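Local structure of aspartate aminotransferase, cytoplasmic (Schizosaccharomyces pombe 972h-, 6JPK) at residues V140-W145 against V152-Y157. The protein catalyses the reversible, pyridoxal 5'-phosphate-dependent transfer of an amino group between L-aspartate and 2-oxoglutarate, giving oxaloacetate and L-glutamate. The protein carries 1 engineered substitution. Numbering follows the deposited sequence.
Sequences VHRTLW and VETYPY. Engineered in segment 152-157: Glu153 (natural residue Asp).
The CA atoms of Arg142 and Val152, 6.3 Å apart, are the nearest pair of CA atoms across the contact, where helix 140-145 runs nearly antiparallel to strand 152-156 with 155° between the segment directions. This is the return half of a beta-alpha-beta crossover: strand 131-135 leads into the helix, and the chain comes back as the neighbouring parallel strand of the large mixed sheet in this pyridoxal-phosphate-dependent aminotransferase. No direct hydrogen bond joins the two segments; van der Waals contacts and one water join them. Val152 has its CB directed at the helix. CG1, anti to the backbone N (chi1 174°), lies over the centre of the Arg142 guanidinium, 3.7 Å above its plane, while CG2 touches both Arg142 O, at 3.7 Å, and Trp145 CB, at 3.8 Å. From that CB the indole leads away from the strand to pack on Ala116 and Ile119 of helix 107-127. The arginine chain extends to CD and then bends at chi3 (-67°), which turns its planar end across the valine. Arg142 NH2 comes within 3.3 Å of the methyl CG2 of Thr154, which sits at the edge of the guanidinium, near its plane. Its sibling NH1 forms a salt bridge with Glu146, one turn further along the same helix. Replacing Arg142 with an alanine would probably leave Glu146 without its ionic mate, strip Val152 CG1 of the flat group that covers it and break the solvent link to the strand. That link is a single water lying in the guanidinium plane at its edge: it accepts from Arg142 NH2 at 2.9 Å and donates to the carbonyl O of Val152 at 3.0 Å.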
loop_
_atom_site.group_PDB
_atom_site.type_symbol
_atom_site.label_atom_id
_atom_site.label_comp_id
_atom_site.label_asym_id
_atom_site.label_seq_id
_atom_site.Cartn_x
_atom_site.Cartn_y
_atom_site.Cartn_z
ATOM N N VAL A 140 1.272 1.464 -16.893
ATOM C CA VAL A 140 1.757 0.672 -15.770
ATOM C C VAL A 140 1.516 -0.822 -15.980
ATOM O O VAL A 140 2.196 -1.642 -15.361
ATOM C CB VAL A 140 1.117 1.190 -14.465
ATOM C CG1 VAL A 140 1.472 0.311 -13.292
ATOM C CG2 VAL A 140 1.598 2.617 -14.200
ATOM N N HIS A 141 0.573 -1.212 -16.842
ATOM C CA HIS A 141 0.390 -2.642 -17.089
ATOM C C HIS A 141 1.678 -3.278 -17.593
ATOM O O HIS A 141 2.008 -4.406 -17.212
ATOM C CB HIS A 141 -0.744 -2.885 -18.086
ATOM C CG HIS A 141 -2.110 -2.852 -17.472
ATOM N ND1 HIS A 141 -3.266 -2.863 -18.224
ATOM C CD2 HIS A 141 -2.503 -2.810 -16.177
ATOM C CE1 HIS A 141 -4.313 -2.818 -17.418
ATOM N NE2 HIS A 141 -3.876 -2.788 -16.172
ATOM N N ARG A 142 2.432 -2.567 -18.431
ATOM C CA ARG A 142 3.662 -3.147 -18.955
ATOM C C ARG A 142 4.764 -3.162 -17.903
ATOM O O ARG A 142 5.357 -4.209 -17.639
ATOM C CB ARG A 142 4.141 -2.395 -20.199
ATOM C CG ARG A 142 5.553 -2.819 -20.605
ATOM C CD ARG A 142 6.051 -2.122 -21.878
ATOM N NE ARG A 142 5.286 -2.539 -23.055
ATOM C CZ ARG A 142 5.565 -3.596 -23.813
ATOM N NH1 ARG A 142 6.604 -4.393 -23.543
ATOM N NH2 ARG A 142 4.796 -3.858 -24.861
ATOM N N THR A 143 5.055 -2.006 -17.292
ATOM C CA THR A 143 6.198 -1.927 -16.384
ATOM C C THR A 143 5.973 -2.745 -15.121
ATOM O O THR A 143 6.918 -3.334 -14.597
ATOM C CB THR A 143 6.509 -0.463 -16.020
ATOM O OG1 THR A 143 5.342 0.169 -15.484
ATOM C CG2 THR A 143 6.957 0.306 -17.247
ATOM N N LEU A 144 4.739 -2.819 -14.626
ATOM C CA LEU A 144 4.502 -3.605 -13.419
ATOM C C LEU A 144 4.863 -5.071 -13.641
ATOM O O LEU A 144 5.507 -5.699 -12.787
ATOM C CB LEU A 144 3.044 -3.449 -12.975
ATOM C CG LEU A 144 2.585 -4.198 -11.721
ATOM C CD1 LEU A 144 1.554 -3.371 -10.938
ATOM C CD2 LEU A 144 2.014 -5.577 -12.072
ATOM N N TRP A 145 4.479 -5.625 -14.802
ATOM C CA TRP A 145 4.747 -7.031 -15.084
ATOM C C TRP A 145 6.211 -7.256 -15.420
ATOM O O TRP A 145 6.806 -8.240 -14.964
ATOM C CB TRP A 145 3.851 -7.529 -16.225
ATOM C CG TRP A 145 2.452 -7.832 -15.769
ATOM C CD1 TRP A 145 1.431 -6.946 -15.601
ATOM C CD2 TRP A 145 1.925 -9.119 -15.425
ATOM N NE1 TRP A 145 0.298 -7.598 -15.167
ATOM C CE2 TRP A 145 0.579 -8.932 -15.044
ATOM C CE3 TRP A 145 2.465 -10.409 -15.390
ATOM C CZ2 TRP A 145 -0.235 -9.982 -14.645
ATOM C CZ3 TRP A 145 1.650 -11.457 -14.992
ATOM C CH2 TRP A 145 0.314 -11.236 -14.628
ATOM N N VAL A 152 6.399 -9.182 -21.558
ATOM C CA VAL A 152 5.147 -8.532 -21.932
ATOM C C VAL A 152 5.053 -8.485 -23.455
ATOM O O VAL A 152 5.977 -8.023 -24.132
ATOM C CB VAL A 152 5.059 -7.120 -21.318
ATOM C CG1 VAL A 152 3.821 -6.362 -21.829
ATOM C CG2 VAL A 152 5.057 -7.207 -19.770
ATOM N N GLU A 153 3.959 -9.005 -23.992
ATOM C CA GLU A 153 3.610 -8.892 -25.399
ATOM C C GLU A 153 2.347 -8.047 -25.497
ATOM O O GLU A 153 1.734 -7.700 -24.479
ATOM C CB GLU A 153 3.392 -10.281 -26.021
ATOM C CG GLU A 153 4.497 -11.276 -25.725
ATOM C CD GLU A 153 5.739 -11.062 -26.591
ATOM O OE1 GLU A 153 5.714 -10.171 -27.472
ATOM O OE2 GLU A 153 6.740 -11.794 -26.391
ATOM N N THR A 154 1.940 -7.706 -26.716
ATOM C CA THR A 154 0.710 -6.938 -26.856
ATOM C C THR A 154 -0.229 -7.627 -27.838
ATOM O O THR A 154 0.183 -8.438 -28.674
ATOM C CB THR A 154 0.957 -5.472 -27.302
ATOM O OG1 THR A 154 1.383 -5.444 -28.658
ATOM C CG2 THR A 154 2.031 -4.794 -26.450
ATOM N N TYR A 155 -1.515 -7.324 -27.689
ATOM C CA TYR A 155 -2.469 -7.622 -28.732
ATOM C C TYR A 155 -3.020 -6.320 -29.301
ATOM O O TYR A 155 -3.117 -5.324 -28.575
ATOM C CB TYR A 155 -3.623 -8.513 -28.234
ATOM C CG TYR A 155 -4.371 -8.046 -26.998
ATOM C CD1 TYR A 155 -5.535 -7.295 -27.112
ATOM C CD2 TYR A 155 -3.936 -8.396 -25.721
ATOM C CE1 TYR A 155 -6.232 -6.878 -25.992
ATOM C CE2 TYR A 155 -4.623 -7.976 -24.591
ATOM C CZ TYR A 155 -5.781 -7.234 -24.732
ATOM O OH TYR A 155 -6.476 -6.828 -23.619
ATOM N N PRO A 156 -3.294 -6.273 -30.603
ATOM C CA PRO A 156 -3.834 -5.044 -31.210
ATOM C C PRO A 156 -5.173 -4.673 -30.589
ATOM O O PRO A 156 -5.965 -5.543 -30.215
ATOM C CB PRO A 156 -3.995 -5.421 -32.692
ATOM C CG PRO A 156 -3.076 -6.578 -32.895
ATOM C CD PRO A 156 -3.062 -7.330 -31.596
ATOM N N TYR A 157 -5.421 -3.366 -30.464
ATOM C CA TYR A 157 -6.680 -2.935 -29.864
ATOM C C TYR A 157 -7.295 -1.729 -30.573
ATOM O O TYR A 157 -8.482 -1.743 -30.911
ATOM C CB TYR A 157 -6.495 -2.627 -28.370
ATOM C CG TYR A 157 -7.815 -2.652 -27.652
ATOM C CD1 TYR A 157 -8.581 -1.496 -27.521
ATOM C CD2 TYR A 157 -8.332 -3.845 -27.160
ATOM C CE1 TYR A 157 -9.815 -1.522 -26.897
ATOM C CE2 TYR A 157 -9.572 -3.886 -26.529
ATOM C CZ TYR A 157 -10.307 -2.722 -26.398
ATOM O OH TYR A 157 -11.538 -2.749 -25.774
HETATM O O HOH W 1 5.816 -6.134 -26.401
#